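PDB 4CDB: listeriolysin O, which binds cholesterol-containing host membranes, then changes conformation, inserts and assembles into oligomeric pores that lyse the target cell. Local coordinates for residues N71-D76 and V361-S366; G57-V62 and S373-D378; D112-S117 and K133-S138; G122-D127 and E153-A158; Q207-S212 and K276-F281. All blocks are in the same frame, centred on the assembly; numbering follows the deposited sequence.

Contact 1. Residues N71-D76 and V361-S366. With NA (sodium ion), chain H.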
# COMPACT_ATOMS: atom_id res chain seq x y z
N ASN A 71 5.67 5.46 10.85
CA ASN A 71 6.54 6.61 11.08
C ASN A 71 7.62 6.66 10.01
O ASN A 71 8.54 5.84 10.00
CB ASN A 71 7.17 6.52 12.47
CG ASN A 71 6.98 7.79 13.28
OD1 ASN A 71 6.36 7.77 14.35
ND2 ASN A 71 7.51 8.90 12.79
N GLN A 72 7.51 7.63 9.10
CA GLN A 72 8.30 7.61 7.88
C GLN A 72 8.72 9.00 7.38
O GLN A 72 7.91 9.93 7.34
CB GLN A 72 7.51 6.88 6.79
CG GLN A 72 8.16 6.85 5.43
CD GLN A 72 7.40 5.99 4.45
OE1 GLN A 72 6.96 4.89 4.78
NE2 GLN A 72 7.22 6.50 3.24
N ASN A 73 9.99 9.14 7.01
CA ASN A 73 10.51 10.39 6.47
C ASN A 73 10.72 10.31 4.96
O ASN A 73 11.48 9.48 4.48
CB ASN A 73 11.82 10.77 7.17
CG ASN A 73 11.67 10.82 8.67
OD1 ASN A 73 10.56 10.91 9.20
ND2 ASN A 73 12.80 10.78 9.38
N ASN A 74 10.03 11.18 4.23
CA ASN A 74 10.09 11.16 2.77
C ASN A 74 10.75 12.41 2.18
O ASN A 74 10.37 13.53 2.51
CB ASN A 74 8.69 10.98 2.18
CG ASN A 74 8.04 9.69 2.63
OD1 ASN A 74 8.71 8.67 2.80
ND2 ASN A 74 6.72 9.73 2.84
N ALA A 75 11.74 12.20 1.31
CA ALA A 75 12.41 13.30 0.63
C ALA A 75 11.72 13.59 -0.70
O ALA A 75 11.76 14.71 -1.19
CB ALA A 75 13.88 12.97 0.42
N ASP A 76 11.10 12.56 -1.27
CA ASP A 76 10.38 12.70 -2.53
C ASP A 76 8.97 13.24 -2.31
O ASP A 76 8.14 12.58 -1.69
CB ASP A 76 10.30 11.36 -3.26
CG ASP A 76 11.66 10.81 -3.62
OD1 ASP A 76 12.50 11.58 -4.12
OD2 ASP A 76 11.89 9.60 -3.39
N VAL A 361 13.01 17.35 3.98
CA VAL A 361 12.40 16.04 4.18
C VAL A 361 11.08 16.14 4.93
O VAL A 361 10.99 16.82 5.95
CB VAL A 361 13.35 15.09 4.95
CG1 VAL A 361 12.76 13.68 5.02
CG2 VAL A 361 14.73 15.06 4.30
N ILE A 362 10.05 15.48 4.41
CA ILE A 362 8.76 15.44 5.08
C ILE A 362 8.74 14.35 6.16
O ILE A 362 8.93 13.17 5.87
CB ILE A 362 7.60 15.20 4.10
CG1 ILE A 362 7.57 16.29 3.03
CG2 ILE A 362 6.28 15.15 4.83
CD1 ILE A 362 6.34 16.23 2.13
N LYS A 363 8.50 14.76 7.40
CA LYS A 363 8.43 13.82 8.51
C LYS A 363 7.00 13.39 8.79
O LYS A 363 6.16 14.20 9.20
CB LYS A 363 9.06 14.44 9.76
CG LYS A 363 9.00 13.55 10.99
CD LYS A 363 9.98 14.02 12.05
CE LYS A 363 11.41 13.97 11.53
NZ LYS A 363 12.40 14.44 12.54
N ASN A 364 6.71 12.11 8.56
CA ASN A 364 5.36 11.59 8.76
C ASN A 364 5.27 10.67 9.98
O ASN A 364 6.16 9.87 10.24
CB ASN A 364 4.89 10.82 7.53
CG ASN A 364 4.91 11.65 6.27
OD1 ASN A 364 3.91 12.27 5.91
ND2 ASN A 364 6.05 11.67 5.59
N ASN A 365 4.17 10.80 10.72
CA ASN A 365 3.84 9.85 11.78
C ASN A 365 2.33 9.70 11.90
O ASN A 365 1.59 10.68 11.92
CB ASN A 365 4.46 10.27 13.11
CG ASN A 365 3.71 11.39 13.79
OD1 ASN A 365 3.10 11.20 14.84
ND2 ASN A 365 3.74 12.57 13.19
N SER A 366 1.87 8.45 11.97
CA SER A 366 0.44 8.18 12.04
C SER A 366 0.16 6.87 12.76
O SER A 366 0.87 5.88 12.57
CB SER A 366 -0.16 8.14 10.64
OG SER A 366 -1.54 7.80 10.68
NA NA H . 2.60 12.69 3.89
O HOH W 1 5.35 12.46 2.75
O HOH W 2 2.69 14.74 1.90

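Contact 2. Residues G57-V62 and S373-D378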
# COMPACT_ATOMS: atom_id res chain seq x y z
N GLY A 57 -23.77 -17.35 8.39
CA GLY A 57 -23.95 -18.38 7.39
C GLY A 57 -23.34 -19.70 7.80
O GLY A 57 -23.57 -20.18 8.91
N ASN A 58 -22.57 -20.30 6.90
CA ASN A 58 -21.90 -21.56 7.18
C ASN A 58 -20.52 -21.37 7.79
O ASN A 58 -19.70 -22.28 7.79
CB ASN A 58 -21.79 -22.40 5.90
CG ASN A 58 -21.07 -21.66 4.78
OD1 ASN A 58 -20.60 -20.53 4.95
ND2 ASN A 58 -20.99 -22.29 3.61
N GLU A 59 -20.28 -20.17 8.32
CA GLU A 59 -18.97 -19.83 8.87
C GLU A 59 -19.04 -19.16 10.24
O GLU A 59 -20.08 -18.65 10.64
CB GLU A 59 -18.20 -18.93 7.90
CG GLU A 59 -17.75 -19.61 6.62
CD GLU A 59 -16.94 -18.68 5.73
OE1 GLU A 59 -17.15 -17.45 5.80
OE2 GLU A 59 -16.10 -19.18 4.95
N TYR A 60 -17.91 -19.17 10.94
CA TYR A 60 -17.75 -18.41 12.17
C TYR A 60 -16.60 -17.43 11.98
O TYR A 60 -15.49 -17.83 11.61
CB TYR A 60 -17.45 -19.33 13.35
CG TYR A 60 -17.51 -18.63 14.69
CD1 TYR A 60 -18.72 -18.47 15.36
CD2 TYR A 60 -16.36 -18.14 15.30
CE1 TYR A 60 -18.79 -17.84 16.58
CE2 TYR A 60 -16.42 -17.50 16.52
CZ TYR A 60 -17.63 -17.36 17.16
OH TYR A 60 -17.69 -16.72 18.38
N ILE A 61 -16.86 -16.15 12.23
CA ILE A 61 -15.88 -15.10 11.95
C ILE A 61 -15.26 -14.53 13.23
O ILE A 61 -15.97 -14.09 14.13
CB ILE A 61 -16.50 -13.94 11.15
CG1 ILE A 61 -17.20 -14.47 9.89
CG2 ILE A 61 -15.44 -12.91 10.78
CD1 ILE A 61 -16.26 -15.13 8.90
N VAL A 62 -13.93 -14.55 13.28
CA VAL A 62 -13.20 -13.93 14.38
C VAL A 62 -12.50 -12.66 13.90
O VAL A 62 -11.71 -12.70 12.95
CB VAL A 62 -12.17 -14.90 14.99
CG1 VAL A 62 -11.41 -14.22 16.11
CG2 VAL A 62 -12.85 -16.17 15.51
N SER A 373 -8.92 -10.68 10.16
CA SER A 373 -10.03 -11.59 10.41
C SER A 373 -9.66 -13.05 10.15
O SER A 373 -8.61 -13.35 9.59
CB SER A 373 -11.25 -11.20 9.57
OG SER A 373 -10.99 -11.40 8.19
N LYS A 374 -10.54 -13.95 10.57
CA LYS A 374 -10.33 -15.38 10.43
C LYS A 374 -11.68 -16.06 10.24
O LYS A 374 -12.61 -15.83 11.02
CB LYS A 374 -9.63 -15.94 11.67
CG LYS A 374 -8.42 -16.82 11.39
CD LYS A 374 -8.81 -18.17 10.82
CE LYS A 374 -7.72 -19.21 11.06
NZ LYS A 374 -6.40 -18.79 10.51
N ALA A 375 -11.80 -16.87 9.19
CA ALA A 375 -13.06 -17.54 8.89
C ALA A 375 -12.98 -19.04 9.16
O ALA A 375 -12.10 -19.73 8.66
CB ALA A 375 -13.45 -17.28 7.44
N TYR A 376 -13.92 -19.54 9.96
CA TYR A 376 -13.98 -20.96 10.27
C TYR A 376 -15.25 -21.58 9.70
O TYR A 376 -16.35 -21.23 10.12
CB TYR A 376 -13.90 -21.19 11.78
CG TYR A 376 -12.60 -20.72 12.41
CD1 TYR A 376 -12.45 -19.41 12.84
CD2 TYR A 376 -11.53 -21.59 12.57
CE1 TYR A 376 -11.27 -18.98 13.42
CE2 TYR A 376 -10.35 -21.17 13.15
CZ TYR A 376 -10.22 -19.86 13.57
OH TYR A 376 -9.05 -19.44 14.14
N THR A 377 -15.09 -22.51 8.76
CA THR A 377 -16.23 -23.14 8.10
C THR A 377 -16.88 -24.19 8.99
O THR A 377 -16.20 -24.92 9.71
CB THR A 377 -15.82 -23.79 6.76
OG1 THR A 377 -14.98 -22.88 6.03
CG2 THR A 377 -17.04 -24.13 5.93
N ASP A 378 -18.21 -24.27 8.93
CA ASP A 378 -18.96 -25.28 9.68
C ASP A 378 -18.61 -26.68 9.17
O ASP A 378 -18.03 -26.83 8.10
CB ASP A 378 -20.47 -25.05 9.55
CG ASP A 378 -20.92 -23.79 10.26
OD1 ASP A 378 -20.19 -23.30 11.14
OD2 ASP A 378 -22.02 -23.29 9.94

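Contact 3. Residues D112-S117 and K133-S138. With NA (sodium ion), chain L; NA (sodium ion), chain M.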
# COMPACT_ATOMS: atom_id res chain seq x y z
N ASP A 112 16.08 35.34 -11.57
CA ASP A 112 17.31 35.51 -12.33
C ASP A 112 17.50 34.26 -13.20
O ASP A 112 16.52 33.66 -13.65
CB ASP A 112 18.50 35.71 -11.39
CG ASP A 112 19.65 36.47 -12.04
OD1 ASP A 112 19.77 36.44 -13.28
OD2 ASP A 112 20.43 37.11 -11.30
N SER A 113 18.75 33.87 -13.42
CA SER A 113 19.04 32.73 -14.28
C SER A 113 19.33 31.45 -13.49
O SER A 113 19.71 31.51 -12.31
CB SER A 113 20.22 33.04 -15.21
OG SER A 113 21.40 33.28 -14.46
N LEU A 114 19.14 30.31 -14.13
CA LEU A 114 19.53 29.02 -13.57
C LEU A 114 19.96 28.05 -14.67
O LEU A 114 19.66 28.27 -15.85
CB LEU A 114 18.40 28.42 -12.72
CG LEU A 114 16.97 28.29 -13.25
CD1 LEU A 114 16.83 27.22 -14.33
CD2 LEU A 114 16.01 28.00 -12.11
N THR A 115 20.65 26.98 -14.28
CA THR A 115 21.04 25.96 -15.24
C THR A 115 20.26 24.68 -14.98
O THR A 115 20.25 24.16 -13.87
CB THR A 115 22.55 25.65 -15.17
OG1 THR A 115 23.30 26.84 -15.44
CG2 THR A 115 22.93 24.58 -16.19
N LEU A 116 19.59 24.19 -16.02
CA LEU A 116 18.88 22.91 -15.95
C LEU A 116 19.74 21.80 -16.53
O LEU A 116 20.49 22.01 -17.49
CB LEU A 116 17.56 22.99 -16.71
CG LEU A 116 16.49 23.90 -16.11
CD1 LEU A 116 15.25 23.91 -16.98
CD2 LEU A 116 16.15 23.48 -14.68
N SER A 117 19.63 20.61 -15.94
CA SER A 117 20.36 19.45 -16.41
C SER A 117 19.47 18.21 -16.43
O SER A 117 18.64 18.03 -15.54
CB SER A 117 21.60 19.20 -15.55
OG SER A 117 22.23 17.98 -15.89
N LYS A 133 17.53 32.05 -18.83
CA LYS A 133 17.79 33.43 -18.42
C LYS A 133 16.78 33.96 -17.40
O LYS A 133 17.15 34.47 -16.35
CB LYS A 133 17.85 34.36 -19.64
CG LYS A 133 19.26 34.73 -20.06
CD LYS A 133 20.18 33.52 -20.07
CE LYS A 133 21.60 33.89 -20.47
NZ LYS A 133 21.67 34.33 -21.89
N ASN A 134 15.49 33.83 -17.72
CA ASN A 134 14.43 34.20 -16.79
C ASN A 134 13.60 32.98 -16.42
O ASN A 134 12.74 32.54 -17.18
CB ASN A 134 13.54 35.29 -17.39
CG ASN A 134 12.51 35.80 -16.39
OD1 ASN A 134 12.68 35.66 -15.18
ND2 ASN A 134 11.45 36.41 -16.91
N ALA A 135 13.85 32.45 -15.23
CA ALA A 135 13.27 31.17 -14.81
C ALA A 135 11.79 31.23 -14.44
O ALA A 135 11.42 30.95 -13.30
CB ALA A 135 14.08 30.58 -13.67
N THR A 136 10.95 31.58 -15.41
CA THR A 136 9.50 31.49 -15.21
C THR A 136 9.05 30.07 -15.51
O THR A 136 9.84 29.25 -15.98
CB THR A 136 8.74 32.46 -16.13
OG1 THR A 136 9.07 32.18 -17.50
CG2 THR A 136 9.10 33.90 -15.81
N LYS A 137 7.78 29.77 -15.23
CA LYS A 137 7.23 28.45 -15.51
C LYS A 137 7.30 28.13 -17.01
O LYS A 137 7.70 27.04 -17.40
CB LYS A 137 5.79 28.35 -15.02
CG LYS A 137 5.14 26.99 -15.28
CD LYS A 137 3.62 27.08 -15.24
CE LYS A 137 3.13 27.67 -13.93
NZ LYS A 137 1.65 27.84 -13.92
N SER A 138 6.91 29.10 -17.83
CA SER A 138 6.90 28.93 -19.28
C SER A 138 8.30 28.70 -19.84
O SER A 138 8.51 27.82 -20.67
CB SER A 138 6.26 30.14 -19.96
OG SER A 138 4.93 30.33 -19.52
NA NA L . 10.98 36.47 -13.52
NA NA M . 9.33 30.88 -11.31
O HOH W 3 9.23 31.17 -8.36

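Contact 4. Residues G122-D127 and E153-A158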
# COMPACT_ATOMS: atom_id res chain seq x y z
N GLY A 122 23.72 8.81 -22.29
CA GLY A 122 24.57 9.03 -23.44
C GLY A 122 25.05 10.46 -23.66
O GLY A 122 26.05 10.67 -24.36
N MET A 123 24.36 11.43 -23.07
CA MET A 123 24.66 12.84 -23.31
C MET A 123 25.97 13.27 -22.66
O MET A 123 26.36 12.76 -21.61
CB MET A 123 23.50 13.72 -22.82
CG MET A 123 22.14 13.25 -23.30
SD MET A 123 20.80 14.39 -22.88
CE MET A 123 21.16 15.74 -24.00
N THR A 124 26.66 14.22 -23.29
CA THR A 124 27.91 14.74 -22.76
C THR A 124 27.62 15.74 -21.65
O THR A 124 26.48 16.20 -21.50
CB THR A 124 28.75 15.43 -23.85
OG1 THR A 124 28.10 16.64 -24.27
CG2 THR A 124 28.96 14.52 -25.05
N ASN A 125 28.65 16.10 -20.89
CA ASN A 125 28.49 17.07 -19.81
C ASN A 125 28.26 18.49 -20.32
O ASN A 125 28.10 19.43 -19.54
CB ASN A 125 29.69 17.02 -18.85
CG ASN A 125 29.54 15.92 -17.81
OD1 ASN A 125 28.52 15.83 -17.13
ND2 ASN A 125 30.56 15.08 -17.68
N GLN A 126 28.22 18.64 -21.64
CA GLN A 126 27.88 19.91 -22.26
C GLN A 126 26.49 19.84 -22.90
O GLN A 126 25.79 20.85 -23.00
CB GLN A 126 28.93 20.31 -23.30
CG GLN A 126 30.33 20.55 -22.74
CD GLN A 126 31.08 19.26 -22.43
OE1 GLN A 126 30.90 18.25 -23.11
NE2 GLN A 126 31.92 19.30 -21.41
N ASP A 127 26.11 18.64 -23.34
CA ASP A 127 24.83 18.42 -24.02
C ASP A 127 23.63 18.36 -23.08
O ASP A 127 22.52 18.73 -23.46
CB ASP A 127 24.89 17.14 -24.86
CG ASP A 127 24.95 17.41 -26.35
OD1 ASP A 127 24.51 18.49 -26.78
OD2 ASP A 127 25.45 16.53 -27.10
N GLU A 153 17.35 13.50 -30.75
CA GLU A 153 17.94 13.79 -32.06
C GLU A 153 19.44 13.51 -32.13
O GLU A 153 20.07 13.77 -33.15
CB GLU A 153 17.66 15.25 -32.45
CG GLU A 153 16.19 15.57 -32.65
CD GLU A 153 15.95 17.04 -32.96
OE1 GLU A 153 16.93 17.81 -33.04
OE2 GLU A 153 14.77 17.43 -33.13
N LYS A 154 20.01 12.98 -31.05
CA LYS A 154 21.44 12.68 -31.03
C LYS A 154 21.75 11.31 -30.43
O LYS A 154 22.65 10.61 -30.89
CB LYS A 154 22.22 13.74 -30.25
CG LYS A 154 22.49 15.03 -31.01
CD LYS A 154 23.63 15.80 -30.34
CE LYS A 154 23.68 17.24 -30.82
NZ LYS A 154 24.72 18.02 -30.09
N TYR A 155 21.00 10.93 -29.40
CA TYR A 155 21.33 9.74 -28.63
C TYR A 155 20.25 8.67 -28.66
O TYR A 155 20.50 7.52 -28.31
CB TYR A 155 21.65 10.12 -27.18
CG TYR A 155 22.68 11.22 -27.06
CD1 TYR A 155 24.04 10.95 -27.15
CD2 TYR A 155 22.29 12.54 -26.87
CE1 TYR A 155 24.98 11.96 -27.06
CE2 TYR A 155 23.22 13.56 -26.77
CZ TYR A 155 24.57 13.26 -26.86
OH TYR A 155 25.50 14.27 -26.76
N ALA A 156 19.05 9.05 -29.09
CA ALA A 156 17.91 8.13 -29.08
C ALA A 156 18.17 6.85 -29.88
O ALA A 156 17.83 5.76 -29.43
CB ALA A 156 16.67 8.83 -29.61
N GLN A 157 18.79 7.00 -31.05
CA GLN A 157 19.10 5.85 -31.89
C GLN A 157 20.15 4.94 -31.26
O GLN A 157 20.15 3.74 -31.49
CB GLN A 157 19.54 6.31 -33.28
CG GLN A 157 18.43 6.95 -34.11
CD GLN A 157 17.40 5.94 -34.61
OE1 GLN A 157 17.58 4.73 -34.48
NE2 GLN A 157 16.32 6.44 -35.19
N ALA A 158 21.03 5.52 -30.46
CA ALA A 158 22.08 4.75 -29.80
C ALA A 158 21.56 4.04 -28.55
O ALA A 158 22.26 3.21 -27.97
CB ALA A 158 23.25 5.64 -29.45

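Contact 5. Residues Q207-S212 and K276-F281. With NA (sodium ion), chain Q.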
# COMPACT_ATOMS: atom_id res chain seq x y z
N GLN A 207 -10.33 -7.33 2.32
CA GLN A 207 -8.94 -6.90 2.45
C GLN A 207 -8.50 -6.15 1.19
O GLN A 207 -8.73 -6.62 0.08
CB GLN A 207 -8.02 -8.10 2.69
CG GLN A 207 -8.27 -8.83 4.00
CD GLN A 207 -7.17 -9.83 4.33
OE1 GLN A 207 -6.06 -9.45 4.70
NE2 GLN A 207 -7.48 -11.11 4.19
N GLU A 208 -7.89 -4.99 1.38
CA GLU A 208 -7.47 -4.17 0.24
C GLU A 208 -6.01 -3.73 0.34
O GLU A 208 -5.50 -3.48 1.43
CB GLU A 208 -8.38 -2.95 0.09
CG GLU A 208 -9.83 -3.30 -0.18
CD GLU A 208 -10.65 -2.11 -0.66
OE1 GLU A 208 -10.50 -1.01 -0.10
OE2 GLU A 208 -11.46 -2.29 -1.59
N GLU A 209 -5.35 -3.66 -0.81
CA GLU A 209 -3.98 -3.16 -0.88
C GLU A 209 -3.89 -1.99 -1.86
O GLU A 209 -4.53 -2.00 -2.91
CB GLU A 209 -3.02 -4.27 -1.29
CG GLU A 209 -1.55 -3.88 -1.19
CD GLU A 209 -0.62 -4.92 -1.78
OE1 GLU A 209 -1.05 -5.65 -2.70
OE2 GLU A 209 0.54 -5.01 -1.32
N VAL A 210 -3.10 -0.99 -1.50
CA VAL A 210 -2.88 0.16 -2.37
C VAL A 210 -1.44 0.15 -2.88
O VAL A 210 -0.49 0.01 -2.10
CB VAL A 210 -3.18 1.48 -1.64
CG1 VAL A 210 -2.81 2.67 -2.51
CG2 VAL A 210 -4.65 1.54 -1.27
N ILE A 211 -1.29 0.29 -4.19
CA ILE A 211 0.02 0.24 -4.82
C ILE A 211 0.32 1.51 -5.62
O ILE A 211 -0.54 2.00 -6.36
CB ILE A 211 0.13 -0.98 -5.77
CG1 ILE A 211 -0.10 -2.28 -4.99
CG2 ILE A 211 1.48 -1.01 -6.47
CD1 ILE A 211 -0.05 -3.51 -5.86
N SER A 212 1.53 2.04 -5.45
CA SER A 212 2.00 3.17 -6.26
C SER A 212 3.14 2.69 -7.15
O SER A 212 4.20 2.29 -6.66
CB SER A 212 2.46 4.31 -5.36
OG SER A 212 2.81 5.45 -6.12
N LYS A 276 -2.97 -15.07 3.54
CA LYS A 276 -2.01 -15.14 2.45
C LYS A 276 -2.29 -14.13 1.34
O LYS A 276 -1.66 -14.17 0.28
CB LYS A 276 -1.98 -16.55 1.85
CG LYS A 276 -1.21 -17.57 2.67
CD LYS A 276 -1.19 -18.91 1.96
CE LYS A 276 -0.15 -19.84 2.56
NZ LYS A 276 -0.37 -20.08 4.01
N VAL A 277 -3.25 -13.24 1.58
CA VAL A 277 -3.69 -12.28 0.57
C VAL A 277 -2.54 -11.41 0.04
O VAL A 277 -2.44 -11.18 -1.16
CB VAL A 277 -4.84 -11.39 1.10
CG1 VAL A 277 -5.20 -10.31 0.10
CG2 VAL A 277 -6.05 -12.25 1.41
N LYS A 278 -1.68 -10.94 0.94
CA LYS A 278 -0.52 -10.14 0.56
C LYS A 278 0.38 -10.91 -0.41
O LYS A 278 0.71 -10.40 -1.48
CB LYS A 278 0.28 -9.73 1.80
CG LYS A 278 1.48 -8.83 1.51
CD LYS A 278 1.04 -7.44 1.08
CE LYS A 278 2.22 -6.48 1.00
NZ LYS A 278 3.20 -6.85 -0.06
N ALA A 279 0.74 -12.13 -0.04
CA ALA A 279 1.59 -12.97 -0.89
C ALA A 279 0.91 -13.25 -2.23
O ALA A 279 1.57 -13.29 -3.27
CB ALA A 279 1.92 -14.27 -0.17
N ALA A 280 -0.40 -13.45 -2.19
CA ALA A 280 -1.18 -13.66 -3.40
C ALA A 280 -1.13 -12.42 -4.28
O ALA A 280 -0.93 -12.51 -5.49
CB ALA A 280 -2.61 -14.01 -3.06
N PHE A 281 -1.32 -11.26 -3.66
CA PHE A 281 -1.25 -9.98 -4.36
C PHE A 281 0.13 -9.76 -4.97
O PHE A 281 0.26 -9.30 -6.10
CB PHE A 281 -1.59 -8.82 -3.42
CG PHE A 281 -3.07 -8.64 -3.17
CD1 PHE A 281 -4.00 -9.38 -3.87
CD2 PHE A 281 -3.51 -7.71 -2.24
CE1 PHE A 281 -5.36 -9.20 -3.65
CE2 PHE A 281 -4.87 -7.52 -2.02
CZ PHE A 281 -5.79 -8.27 -2.72
NA NA Q . 1.26 -6.43 -3.65

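Contact 1. Residues N71-D76 and V361-S366
Asn364 faces Gln72, and Ile362 faces Asn74, as hydrogen-bonded pairs of two antiparallel strands, and each pair is closed by two backbone bonds. The shortest, Ile362 N to Asn74 O, measures 2.7 Å. At the neighbouring non-hydrogen-bonded pair, Asn73 CA adds a C-H contact to Ile362 O at 3.3 Å.

A side-chain bond reinforces this backbone pairing. Asn364 ND2 donates to Gln72 O at 3.1 Å, with the acceptor lying in the plane of the Asn364 amide. Gln72 O is therefore gripped twice by one residue, the backbone N and the amide ND2 of Asn364 reaching it from opposite faces of its carbonyl plane. With chi1 at -57°, Asn364 CG stands beside its own backbone N, which suits this double grip.

Metal binding uses the other end of the same amide: Asn364 OD1 binds a sodium ion at 2.4 Å. Asn364 ND2 donates to a water 3.0 Å away that is also a sodium ligand, so both ends of the amide are engaged and its rotation is well defined.

Van der Waals contacts complete the pairing. On the other face the side chains of Asn71 and Asn365 run alongside each other, pointing the same way, and Asn365 ND2 bonds to His41; at the end of the strand pair Val361 CG1 lies 3.7 Å from Asn73 CB.

The pair belongs to the long, twisted sheet of the second domain. Strand 39-41 flanks 362-366 on its far edge, and helix 176-183, part of a segment destined for a membrane hairpin, packs on the Gln72 and Asn364 face, where Ile180 O shares the sodium.

Contact 2. Residues G57-V62 and S373-D378
Val62 packs on Tyr376 across an antiparallel strand pair in the elongated sheet of the second domain, the slender connection that in cholesterol-dependent cytolysins joins the body of the molecule to the membrane-recognising beta sandwich. The tight part centres on the buried Tyr60, Ile61 and Val62. Paired bonds join Tyr60 with Tyr376 and Val62 with Lys374, the straightest being Val62 N to Lys374 O at 2.9 Å and 174°. Val62 CG2 touches Tyr376 CE1 at 3.8 Å, approaching the ring obliquely, while Tyr60 O sits at the ring edge, in its plane. On the opposite face Ile61 CD1 reaches Ala375 CB at 3.8 Å. The Tyr60 ring turns away from the partner strand and packs on Asn401 and Tyr402 of strand 391-402.

The solvent side is made by Lys374, Thr377 and Asn58. The end of the Lys374 side chain leads away from the partner strand, and Thr377 OG1 approaches Glu59 OE2 only to 4.0 Å. At the exposed turn of Gly57 and Asn58 the pairing ends: Asp378 N donates to Asn58 O at 2.7 Å, and the Asp378 carboxylate folds back over the Asn58 carbonyl, with OD2 held in a salt bridge by Lys55 NZ.

Contact 3. Residues D112-S117 and K133-S138
Ser113 and Lys133 bring their CA atoms within 4.4 Å, where the chain leading into strand 114-117 runs beside the chain leaving strand 129-132. One weak backbone bond links the two segments, from Ala135 N to Asp112 O at 3.3 Å. Alongside it the carbonyls of Asp112 and Lys133 come close, O to O 2.9 Å, a meeting of two acceptors that makes no bond.

Among side chains, Leu114 and Ala135 carry the contact. Ala135 CB points at the strand and meets Leu114 CD2 at 3.6 Å, with Leu114 CG almost as near. Leu114 holds CG between its backbone N and carbonyl carbon (chi1 51°), a crowded position, and its CD2 comes nearer to the partner segment than its CB bond would suggest. Val132 and Val222 also touch this leucine, so the alanine methyl adds to an apolar patch of the sheet.

Ala135 is the centre of an inverse gamma turn, closed by Thr136 N to Asn134 O at 2.7 Å, and the turn swings the chain out of the sheet into helix 137-152. Thr136 takes the N-cap position, its OG1 accepting from Asn139 N.

The turn also presents ligands to two sodium ions. Asn134 OD1 binds one at 2.5 Å, in a site to which Arg111 also belongs, and Ala135 O binds the other at 2.9 Å together with Tyr88 OH and a water. On the facing segment, Ser113 OG is taken by Arg230, and Asp112 OD1 accepts bonds from Ser10 OG and, weakly, from Ser113 N.

Contact 4. Residues G122-D127 and E153-A158
Tyr155 lays its ring against the backbone of Gly122 and Met123, so that one face of the ring rests on the peptide between them. Met123 CA stands 3.8 Å from the ring centroid and 21° off the ring normal, a CH-pi contact over the face. Gly122 C lies over this face too, and Gly122 O reaches Tyr155 CE1 at 3.2 Å. The opposite face is partly covered by Tyr155's own neighbour, Lys154, through its CB, so that each face has a neighbour toward its rim.

The Met123 side chain crosses the tyrosine at about a right angle. Its CG touches CD2 of the Tyr155 ring at 3.6 Å, while SD stands farther off, 5.4 Å from the centroid and oblique to it, in a Met-aromatic contact. Trp151 of helix 137-152 also touches Met123, so the methionine touches both the helix and the tyrosine.

The loop 122-127 joins strands 114-118 and 129-132 and turns through an ST motif: Thr124 OG1 accepts from Asp127 N at 3.0 Å. This bend brings Asp127 CB round to point at the loop that follows helix 137-152.

There the Asp127 carboxylate comes to the hydroxyl end of Tyr155, but the modelled approach of OD2 to the tyrosine hydroxyl is too short to be trusted, and the orientation of the carboxylate against the ring is doubtful with it. Lys154, extended beyond CG, crosses Asp127 obliquely and brings NZ within 3.3 Å of OD1 in a weakly bonded salt bridge on the protein surface.

Contact 5. Residues Q207-S212 and K276-F281
Glu209 and Phe281 meet in a buried helix-on-sheet contact, where helix 277-286 packs on strand 207-222 of the central antiparallel sheet. Residues 276-281 lie in a segment (274-283) that becomes a transmembrane beta strand, so the contact belongs to the soluble form and is probably given up on insertion. Strand and helix axes pass 9.8 Å apart at 43°, a spacing bridged by side chains.

Glu209 and Phe281 slide past each other in opposite directions, the carboxylate and ring planes only 20° apart. Glu209 CB meets Phe281 CD2 at 3.6 Å, and OE1 lies obliquely near the same ring atom. Two residues earlier on the strand, Gln207 meets Val277, whose CG2 lies 3.3 Å from Gln207 NE2; that nitrogen is bonded to the carbonyls of Ser272 and Ser274. Val277 CG1 lies over one face of the Phe281 ring, toward its rim.

Lys278 crosses Glu209 at about a right angle, CE 3.2 Å from OE2, with its NZ bonded to Asp282. Glu209, with CG anti to its backbone N (chi1 -172°), extends toward a sodium ion shared with Asp282 and grips it with both carboxylate oxygens, OE1 at 2.6 Å and OE2 at 2.8 Å.

Contacts 1 and 2 lie on the same two strands, 59-74 and 362-385, with centres 39 Å apart, and so pair distant parts of the chain along the second domain. Contacts 3, 4 and 5 are nested in the loop that contact 1 closes. Contacts 3 and 4 interleave, centres about 22 Å apart; helix 137-152 begins in contact 3 and leads into the second segment of contact 4. Contact 5 follows in sequence on the same sheet as contact 3, centres about 43 Å apart. Contacts 2 and 4 sit at opposite sides of the chain's centre, about 62 Å between centres. Helical membrane segments pack beside contact 1 and within contact 5, regions that pore formation probably remodels.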